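Local coordinates for protein PKS (Streptomyces sp. CNQ431, PDB 5YDA) that probably transfers extender acyl units onto the carrier protein during polyketide assembly, this chain being the acyltransferase domain of the splenocin synthase SpnD, at residues A[210-215]-A[319-324]; A[202-207]-A[343-348]; A[195-200]-A[324-329]. One frame throughout, in Å; residues are numbered along the deposited sequence.

Contact 1. Residues A[210-215]-A[319-324]; sequences AGVMEI and RPPRIP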
loop_
_atom_site.group_PDB
_atom_site.type_symbol
_atom_site.label_atom_id
_atom_site.label_comp_id
_atom_site.label_asym_id
_atom_site.label_seq_id
_atom_site.Cartn_x
_atom_site.Cartn_y
_atom_site.Cartn_z
ATOM N N ALA A 210 -2.829 -11.025 7.574
ATOM C CA ALA A 210 -2.238 -11.576 8.787
ATOM C C ALA A 210 -2.928 -12.841 9.271
ATOM O O ALA A 210 -2.438 -13.453 10.220
ATOM C CB ALA A 210 -2.270 -10.546 9.922
ATOM N N GLY A 211 -4.040 -13.242 8.654
ATOM C CA GLY A 211 -4.788 -14.391 9.106
ATOM C C GLY A 211 -5.850 -14.090 10.139
ATOM O O GLY A 211 -6.608 -14.995 10.509
ATOM N N VAL A 212 -5.927 -12.846 10.618
ATOM C CA VAL A 212 -6.934 -12.478 11.607
ATOM C C VAL A 212 -8.333 -12.716 11.065
ATOM O O VAL A 212 -9.220 -13.196 11.782
ATOM C CB VAL A 212 -6.736 -11.015 12.036
ATOM C CG1 VAL A 212 -7.849 -10.572 12.966
ATOM C CG2 VAL A 212 -5.384 -10.871 12.696
ATOM N N MET A 213 -8.557 -12.371 9.800
ATOM C CA MET A 213 -9.838 -12.550 9.139
ATOM C C MET A 213 -9.647 -13.423 7.911
ATOM O O MET A 213 -8.562 -13.472 7.330
ATOM C CB MET A 213 -10.453 -11.212 8.690
ATOM C CG MET A 213 -10.909 -10.299 9.782
ATOM S SD MET A 213 -11.267 -8.652 9.110
ATOM C CE MET A 213 -11.344 -7.783 10.664
ATOM N N GLU A 214 -10.724 -14.078 7.499
ATOM C CA GLU A 214 -10.756 -14.779 6.225
ATOM C C GLU A 214 -11.276 -13.822 5.164
ATOM O O GLU A 214 -12.293 -13.148 5.380
ATOM C CB GLU A 214 -11.641 -16.025 6.307
ATOM C CG GLU A 214 -11.224 -16.983 7.416
ATOM C CD GLU A 214 -12.192 -18.154 7.600
ATOM O OE1 GLU A 214 -13.078 -18.355 6.740
ATOM O OE2 GLU A 214 -12.059 -18.874 8.617
ATOM N N ILE A 215 -10.582 -13.768 4.021
ATOM C CA ILE A 215 -10.915 -12.779 2.999
ATOM C C ILE A 215 -12.377 -12.915 2.585
ATOM O O ILE A 215 -13.097 -11.912 2.474
ATOM C CB ILE A 215 -9.945 -12.884 1.795
ATOM C CG1 ILE A 215 -10.292 -11.854 0.722
ATOM C CG2 ILE A 215 -9.938 -14.285 1.173
ATOM C CD1 ILE A 215 -10.235 -10.412 1.199
ATOM N N ARG A 319 -9.124 -14.787 14.333
ATOM C CA ARG A 319 -8.020 -15.602 14.811
ATOM C C ARG A 319 -6.860 -14.693 15.189
ATOM O O ARG A 319 -6.771 -13.558 14.711
ATOM C CB ARG A 319 -7.559 -16.615 13.749
ATOM C CG ARG A 319 -8.550 -17.743 13.448
ATOM C CD ARG A 319 -8.018 -18.624 12.311
ATOM N NE ARG A 319 -8.845 -19.799 12.030
ATOM C CZ ARG A 319 -9.865 -19.820 11.172
ATOM N NH1 ARG A 319 -10.213 -18.718 10.509
ATOM N NH2 ARG A 319 -10.545 -20.945 10.979
ATOM N N PRO A 320 -5.966 -15.158 16.066
ATOM C CA PRO A 320 -4.782 -14.351 16.372
ATOM C C PRO A 320 -3.939 -14.167 15.140
ATOM O O PRO A 320 -3.907 -15.037 14.246
ATOM C CB PRO A 320 -4.052 -15.195 17.437
ATOM C CG PRO A 320 -5.022 -16.227 17.890
ATOM C CD PRO A 320 -6.018 -16.427 16.810
ATOM N N PRO A 321 -3.220 -13.044 15.028
ATOM C CA PRO A 321 -2.437 -12.808 13.814
ATOM C C PRO A 321 -1.299 -13.803 13.690
ATOM O O PRO A 321 -0.585 -14.088 14.654
ATOM C CB PRO A 321 -1.911 -11.383 13.997
ATOM C CG PRO A 321 -1.899 -11.198 15.485
ATOM C CD PRO A 321 -3.134 -11.905 15.959
ATOM N N ARG A 322 -1.125 -14.317 12.484
ATOM C CA ARG A 322 0.030 -15.135 12.167
ATOM C C ARG A 322 1.158 -14.337 11.531
ATOM O O ARG A 322 2.275 -14.850 11.429
ATOM C CB ARG A 322 -0.417 -16.298 11.279
ATOM C CG ARG A 322 -1.217 -17.275 12.150
ATOM C CD ARG A 322 -1.861 -18.390 11.406
ATOM N NE ARG A 322 -0.867 -19.208 10.744
ATOM C CZ ARG A 322 -1.180 -20.134 9.854
ATOM N NH1 ARG A 322 -2.461 -20.336 9.565
ATOM N NH2 ARG A 322 -0.223 -20.848 9.272
ATOM N N ILE A 323 0.889 -13.108 11.107
ATOM C CA ILE A 323 1.914 -12.103 10.843
ATOM C C ILE A 323 1.628 -10.935 11.763
ATOM O O ILE A 323 0.474 -10.505 11.866
ATOM C CB ILE A 323 1.929 -11.642 9.371
ATOM C CG1 ILE A 323 2.091 -12.831 8.425
ATOM C CG2 ILE A 323 3.052 -10.641 9.120
ATOM C CD1 ILE A 323 1.812 -12.460 6.990
ATOM N N PRO A 324 2.610 -10.409 12.488
ATOM C CA PRO A 324 2.331 -9.293 13.402
ATOM C C PRO A 324 1.861 -8.056 12.644
ATOM O O PRO A 324 2.304 -7.776 11.527
ATOM C CB PRO A 324 3.680 -9.043 14.087
ATOM C CG PRO A 324 4.494 -10.274 13.823
ATOM C CD PRO A 324 4.023 -10.830 12.519
HETATM O O HOH W 1 -9.390 -15.801 10.520
#
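Ala210 and Val212 press against the loop at Pro321 and Ile323, and this inner side is the tightly packed part of the contact. The Ala210 methyl CB sits 3.4 Å from Ile323 O and also meets CB of Pro321. With Val212 CG1 anti to the backbone N (chi1 175°), the other branch, CG2, is turned onto the proline, 3.7 Å from Pro321 CB. Two backbone bonds fix the spacing: Arg322 N donates to Ala210 O at 2.8 Å, and Arg319 N to Val212 O at 3.0 Å. Ala339 of helix 336-339 backs both Val212 and Pro321, and Leu196 touches Ala210 and Ile323.

Toward solvent the contact is looser and polar. Arg319 runs extended from CG to NE and brings NH1 to Glu214 OE2 at 2.6 Å. The salt bridge is nearly straight (170° at the hydrogen), uses the anti lone pair of OE2, and lies in the guanidinium plane. The same NH1 donates to water 1, which can in turn donate to Gly211 O, a probable water link from the arginine to the helix end. Arg322 adds its CB, 3.6 Å from Ala210 O.

Gly211, with positive phi (89°), closes helix 201-210 in a Schellman motif, and Glu214 takes the N-cap position of helix 215-231: a helix-to-helix turn bonded to the loop that leads into strand 325-327.

Contact 2. Residues A[202-207]-A[343-348]; sequences GEYTAA and GHWVDH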
loop_
_atom_site.group_PDB
_atom_site.type_symbol
_atom_site.label_atom_id
_atom_site.label_comp_id
_atom_site.label_asym_id
_atom_site.label_seq_id
_atom_site.Cartn_x
_atom_site.Cartn_y
_atom_site.Cartn_z
ATOM N N GLY A 202 -7.428 0.055 5.312
ATOM C CA GLY A 202 -6.267 -0.789 5.113
ATOM C C GLY A 202 -5.976 -1.734 6.261
ATOM O O GLY A 202 -5.274 -2.737 6.064
ATOM N N GLU A 203 -6.472 -1.429 7.467
ATOM C CA GLU A 203 -6.283 -2.357 8.582
ATOM C C GLU A 203 -7.078 -3.639 8.374
ATOM O O GLU A 203 -6.649 -4.713 8.820
ATOM C CB GLU A 203 -6.665 -1.701 9.914
ATOM C CG GLU A 203 -6.309 -2.589 11.114
ATOM C CD GLU A 203 -6.030 -1.806 12.400
ATOM O OE1 GLU A 203 -6.484 -2.265 13.481
ATOM O OE2 GLU A 203 -5.361 -0.741 12.325
ATOM N N TYR A 204 -8.223 -3.555 7.692
ATOM C CA TYR A 204 -8.930 -4.770 7.304
ATOM C C TYR A 204 -8.097 -5.594 6.341
ATOM O O TYR A 204 -7.983 -6.820 6.500
ATOM C CB TYR A 204 -10.288 -4.428 6.699
ATOM C CG TYR A 204 -11.275 -4.041 7.769
ATOM C CD1 TYR A 204 -12.148 -4.986 8.314
ATOM C CD2 TYR A 204 -11.279 -2.758 8.302
ATOM C CE1 TYR A 204 -13.031 -4.645 9.321
ATOM C CE2 TYR A 204 -12.167 -2.401 9.309
ATOM C CZ TYR A 204 -13.046 -3.359 9.817
ATOM O OH TYR A 204 -13.937 -3.033 10.827
ATOM N N THR A 205 -7.490 -4.943 5.347
ATOM C CA THR A 205 -6.641 -5.686 4.426
ATOM C C THR A 205 -5.498 -6.335 5.181
ATOM O O THR A 205 -5.142 -7.490 4.914
ATOM C CB THR A 205 -6.083 -4.775 3.322
ATOM O OG1 THR A 205 -7.091 -3.847 2.904
ATOM C CG2 THR A 205 -5.635 -5.612 2.117
ATOM N N ALA A 206 -4.910 -5.592 6.123
ATOM C CA ALA A 206 -3.826 -6.125 6.942
ATOM C C ALA A 206 -4.305 -7.317 7.751
ATOM O O ALA A 206 -3.597 -8.322 7.868
ATOM C CB ALA A 206 -3.284 -5.029 7.874
ATOM N N ALA A 207 -5.518 -7.228 8.304
ATOM C CA ALA A 207 -6.036 -8.322 9.106
ATOM C C ALA A 207 -6.253 -9.567 8.255
ATOM O O ALA A 207 -5.975 -10.682 8.710
ATOM C CB ALA A 207 -7.327 -7.898 9.813
ATOM N N GLY A 343 -15.263 -5.871 20.038
ATOM C CA GLY A 343 -15.287 -4.524 20.589
ATOM C C GLY A 343 -14.070 -3.708 20.184
ATOM O O GLY A 343 -14.174 -2.497 19.956
ATOM N N HIS A 344 -12.906 -4.359 20.075
ATOM C CA HIS A 344 -11.719 -3.677 19.568
ATOM C C HIS A 344 -11.953 -3.186 18.142
ATOM O O HIS A 344 -11.684 -2.021 17.817
ATOM C CB HIS A 344 -10.513 -4.615 19.644
ATOM C CG HIS A 344 -9.322 -4.156 18.861
ATOM N ND1 HIS A 344 -8.471 -3.170 19.307
ATOM C CD2 HIS A 344 -8.833 -4.560 17.662
ATOM C CE1 HIS A 344 -7.509 -2.984 18.420
ATOM N NE2 HIS A 344 -7.703 -3.819 17.415
ATOM N N TRP A 345 -12.502 -4.052 17.285
ATOM C CA TRP A 345 -12.757 -3.645 15.911
ATOM C C TRP A 345 -13.805 -2.545 15.840
ATOM O O TRP A 345 -13.715 -1.672 14.969
ATOM C CB TRP A 345 -13.152 -4.860 15.070
ATOM C CG TRP A 345 -11.954 -5.694 14.735
ATOM C CD1 TRP A 345 -11.534 -6.822 15.368
ATOM C CD2 TRP A 345 -10.993 -5.432 13.704
ATOM N NE1 TRP A 345 -10.381 -7.292 14.786
ATOM C CE2 TRP A 345 -10.028 -6.455 13.762
ATOM C CE3 TRP A 345 -10.870 -4.442 12.724
ATOM C CZ2 TRP A 345 -8.957 -6.516 12.888
ATOM C CZ3 TRP A 345 -9.804 -4.499 11.864
ATOM C CH2 TRP A 345 -8.856 -5.528 11.951
ATOM N N VAL A 346 -14.785 -2.554 16.748
ATOM C CA VAL A 346 -15.708 -1.425 16.857
ATOM C C VAL A 346 -14.943 -0.155 17.226
ATOM O O VAL A 346 -15.120 0.897 16.604
ATOM C CB VAL A 346 -16.826 -1.729 17.878
ATOM C CG1 VAL A 346 -17.679 -0.475 18.131
ATOM C CG2 VAL A 346 -17.712 -2.875 17.387
ATOM N N ASP A 347 -14.084 -0.237 18.250
ATOM C CA ASP A 347 -13.258 0.907 18.635
ATOM C C ASP A 347 -12.406 1.396 17.470
ATOM O O ASP A 347 -12.202 2.604 17.298
ATOM C CB ASP A 347 -12.345 0.540 19.808
ATOM C CG ASP A 347 -13.090 0.422 21.116
ATOM O OD1 ASP A 347 -14.206 0.971 21.227
ATOM O OD2 ASP A 347 -12.548 -0.219 22.039
ATOM N N HIS A 348 -11.873 0.465 16.677
ATOM C CA HIS A 348 -11.026 0.849 15.561
ATOM C C HIS A 348 -11.741 1.829 14.638
ATOM O O HIS A 348 -11.144 2.814 14.186
ATOM C CB HIS A 348 -10.581 -0.392 14.786
ATOM C CG HIS A 348 -9.848 -0.061 13.528
ATOM N ND1 HIS A 348 -10.462 -0.048 12.294
ATOM C CD2 HIS A 348 -8.563 0.313 13.317
ATOM C CE1 HIS A 348 -9.582 0.310 11.374
ATOM N NE2 HIS A 348 -8.422 0.530 11.969
HETATM O O HOH W 2 -7.323 -4.512 14.654
#
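Helices 202-207 and 343-348 run roughly antiparallel, at 148° between their directions, with the axes of these short segments 12.3 Å apart, so large side chains fill the gap. Trp345 carries much of the contact. Its CG is anti to the carbonyl carbon, which brings the six-membered ring against both Tyr204 and Ala207. Trp345 CZ3 lies over the centre of one face of the Tyr204 ring, but the two planes are inclined at 49°, an oblique pairing. Farther along the indole, CH2 comes to 3.5 Å from Ala207 CB, while Glu203 O approaches the ring edge near its plane. The indole NE1 is bonded to Ala339 O.

The first helix is probably the one that follows the nucleophile elbow, as in the alpha/beta-hydrolase-like core of acyltransferases, and Gly202 is probably the last glycine of its GxSxG pattern. One residue on, Glu203 stretches out with CG anti to the backbone N (chi1 -173°) and passes His348 running the other way. Glu203 OE1 lies 3.3 Å from His348 CD2, with the carboxylate and imidazole planes well inclined to each other. Both polar ends find Asn328: Glu203 OE2 accepts from its backbone N, and His348 NE2 bonds its OD1. Water 2 donates to Glu203 OE1 at 2.7 Å and bonds His344 NE2 at 2.9 Å, while lying above a face of the Trp345 ring. Buried among these groups, Tyr204 OH and His348 ND1 have no polar partner in the model.

Contact 3. Residues A[195-200]-A[324-329]; sequences ALIGHS and PYVTNV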
loop_
_atom_site.group_PDB
_atom_site.type_symbol
_atom_site.label_atom_id
_atom_site.label_comp_id
_atom_site.label_asym_id
_atom_site.label_seq_id
_atom_site.Cartn_x
_atom_site.Cartn_y
_atom_site.Cartn_z
ATOM N N ALA A 195 5.744 -7.869 8.823
ATOM C CA ALA A 195 4.810 -7.066 9.595
ATOM C C ALA A 195 3.898 -6.317 8.630
ATOM O O ALA A 195 4.221 -6.130 7.452
ATOM C CB ALA A 195 5.549 -6.105 10.538
ATOM N N LEU A 196 2.757 -5.888 9.151
ATOM C CA LEU A 196 1.744 -5.201 8.374
ATOM C C LEU A 196 1.257 -3.984 9.142
ATOM O O LEU A 196 1.161 -4.000 10.375
ATOM C CB LEU A 196 0.544 -6.115 8.076
ATOM C CG LEU A 196 0.880 -7.453 7.408
ATOM C CD1 LEU A 196 -0.149 -8.514 7.783
ATOM C CD2 LEU A 196 0.918 -7.265 5.902
ATOM N N ILE A 197 0.926 -2.935 8.404
ATOM C CA ILE A 197 0.185 -1.816 8.970
ATOM C C ILE A 197 -0.745 -1.277 7.892
ATOM O O ILE A 197 -0.376 -1.186 6.716
ATOM C CB ILE A 197 1.130 -0.726 9.535
ATOM C CG1 ILE A 197 0.335 0.322 10.327
ATOM C CG2 ILE A 197 1.919 -0.041 8.425
ATOM C CD1 ILE A 197 1.233 1.394 11.014
ATOM N N GLY A 198 -1.978 -0.962 8.283
ATOM C CA GLY A 198 -2.941 -0.375 7.387
ATOM C C GLY A 198 -3.429 0.950 7.946
ATOM O O GLY A 198 -3.153 1.307 9.095
ATOM N N HIS A 199 -4.173 1.674 7.119
ATOM C CA HIS A 199 -4.774 2.941 7.515
ATOM C C HIS A 199 -6.279 2.782 7.360
ATOM O O HIS A 199 -6.780 2.750 6.232
ATOM C CB HIS A 199 -4.243 4.102 6.668
ATOM C CG HIS A 199 -4.553 5.447 7.244
ATOM N ND1 HIS A 199 -5.839 5.942 7.321
ATOM C CD2 HIS A 199 -3.748 6.397 7.791
ATOM C CE1 HIS A 199 -5.810 7.142 7.879
ATOM N NE2 HIS A 199 -4.558 7.435 8.184
ATOM N N SER A 200 -6.989 2.651 8.490
ATOM C CA SER A 200 -8.439 2.535 8.507
ATOM C C SER A 200 -8.877 1.335 7.675
ATOM O O SER A 200 -8.657 0.188 8.070
ATOM C CB SER A 200 -9.089 3.826 7.994
ATOM O OG SER A 200 -10.436 3.951 8.441
ATOM N N PRO A 324 2.610 -10.409 12.488
ATOM C CA PRO A 324 2.331 -9.293 13.402
ATOM C C PRO A 324 1.861 -8.056 12.644
ATOM O O PRO A 324 2.304 -7.776 11.527
ATOM C CB PRO A 324 3.680 -9.043 14.087
ATOM C CG PRO A 324 4.494 -10.274 13.823
ATOM C CD PRO A 324 4.023 -10.830 12.519
ATOM N N TYR A 325 0.954 -7.309 13.264
ATOM C CA TYR A 325 0.498 -6.074 12.658
ATOM C C TYR A 325 0.201 -5.062 13.755
ATOM O O TYR A 325 -0.214 -5.432 14.859
ATOM C CB TYR A 325 -0.730 -6.314 11.781
ATOM C CG TYR A 325 -2.029 -6.434 12.529
ATOM C CD1 TYR A 325 -2.910 -5.372 12.576
ATOM C CD2 TYR A 325 -2.386 -7.618 13.184
ATOM C CE1 TYR A 325 -4.116 -5.473 13.236
ATOM C CE2 TYR A 325 -3.603 -7.724 13.855
ATOM C CZ TYR A 325 -4.455 -6.650 13.883
ATOM O OH TYR A 325 -5.662 -6.715 14.548
ATOM N N VAL A 326 0.424 -3.779 13.462
ATOM C CA VAL A 326 0.091 -2.737 14.427
ATOM C C VAL A 326 -1.267 -2.165 14.056
ATOM O O VAL A 326 -1.578 -2.008 12.865
ATOM C CB VAL A 326 1.185 -1.645 14.510
ATOM C CG1 VAL A 326 2.421 -2.027 13.727
ATOM C CG2 VAL A 326 0.649 -0.279 14.149
ATOM N N THR A 327 -2.103 -1.906 15.066
ATOM C CA THR A 327 -3.443 -1.381 14.833
ATOM C C THR A 327 -3.454 0.129 14.991
ATOM O O THR A 327 -2.677 0.699 15.758
ATOM C CB THR A 327 -4.497 -1.990 15.785
ATOM O OG1 THR A 327 -3.941 -2.094 17.107
ATOM N N ASN A 328 -4.379 0.767 14.276
ATOM C CA ASN A 328 -4.568 2.195 14.407
ATOM C C ASN A 328 -5.119 2.574 15.781
ATOM O O ASN A 328 -5.045 3.752 16.156
ATOM C CB ASN A 328 -5.517 2.716 13.313
ATOM C CG ASN A 328 -5.104 2.311 11.903
ATOM O OD1 ASN A 328 -5.973 2.145 11.042
ATOM N ND2 ASN A 328 -3.783 2.163 11.652
ATOM N N VAL A 329 -5.682 1.618 16.530
ATOM C CA VAL A 329 -6.303 1.958 17.811
ATOM C C VAL A 329 -5.260 2.475 18.799
ATOM O O VAL A 329 -5.423 3.541 19.403
ATOM C CB VAL A 329 -7.064 0.754 18.390
ATOM C CG1 VAL A 329 -7.694 1.147 19.729
ATOM C CG2 VAL A 329 -8.138 0.267 17.421
HETATM O O HOH W 3 -3.327 -1.365 10.719
#
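Asn328 bridges the two segments with its side-chain amide. Its ND2 donates to Gly198 O at 2.8 Å, almost straight (171°) and with the acceptor in the amide plane, while its OD1 accepts from Ser200 N at 2.8 Å, the donor tilted from the carbonyl plane. CG anti to the carbonyl carbon (chi1 -53°) presents both ends of the amide to the backbone around His199, so a single side chain holds the last residue of the strand and the first turn after it. Closer to the start of the strands the contact is a short, weakly bonded parallel pairing: Leu196 N donates to Pro324 O at 3.1 Å and Val326 N to Leu196 O at 3.2 Å. Water 3 continues the link where the strands separate, accepting from Gly198 N and able to donate to Val326 O.

Side chains pack on the two faces of this pair. Leu196 CB meets Tyr325 CB at 3.9 Å on one; on the other, Ile197 CD1 touches Val326 CG2 at 3.6 Å, with helix 355-366 beyond, where Phe355 meets Ile197 and Leu362 meets Val326.

In a second shell, Glu203 and His348 of the neighbouring helices hold Asn328 in place. At Ser200, OG is hydrogen-bonded to His298 NE2 and Arg225 NH2, and the backbone has a positive phi (58°). Such a strained turn from strand to helix, in a Gly-His-Ser-Leu-Gly sequence, fits the nucleophile elbow of an acyltransferase, with Ser200 probably the acylated serine and His298 its probable catalytic partner.

Overall arrangement
The three contacts follow the chain through the probable nucleophile elbow: strand 195-198 in contact 3, helix 201-210 in contact 2, and the turn that ends this helix in contact 1. Contacts 2 and 3 have centres about 8 Å apart and meet directly, His348 CE1 lying 3.4 Å from Ser200 O. Contact 1 lies about 11 Å from contact 2 and about 12 Å from contact 3, centre to centre. Met213 CE reaches Trp345 CZ2 at 3.5 Å, and Ala210 CB reaches Leu196 CD1 at 3.6 Å. Ser200, the probable nucleophile, lies in contact 3, with contact 2 beside it and contact 1 at the far end of helix 201-210.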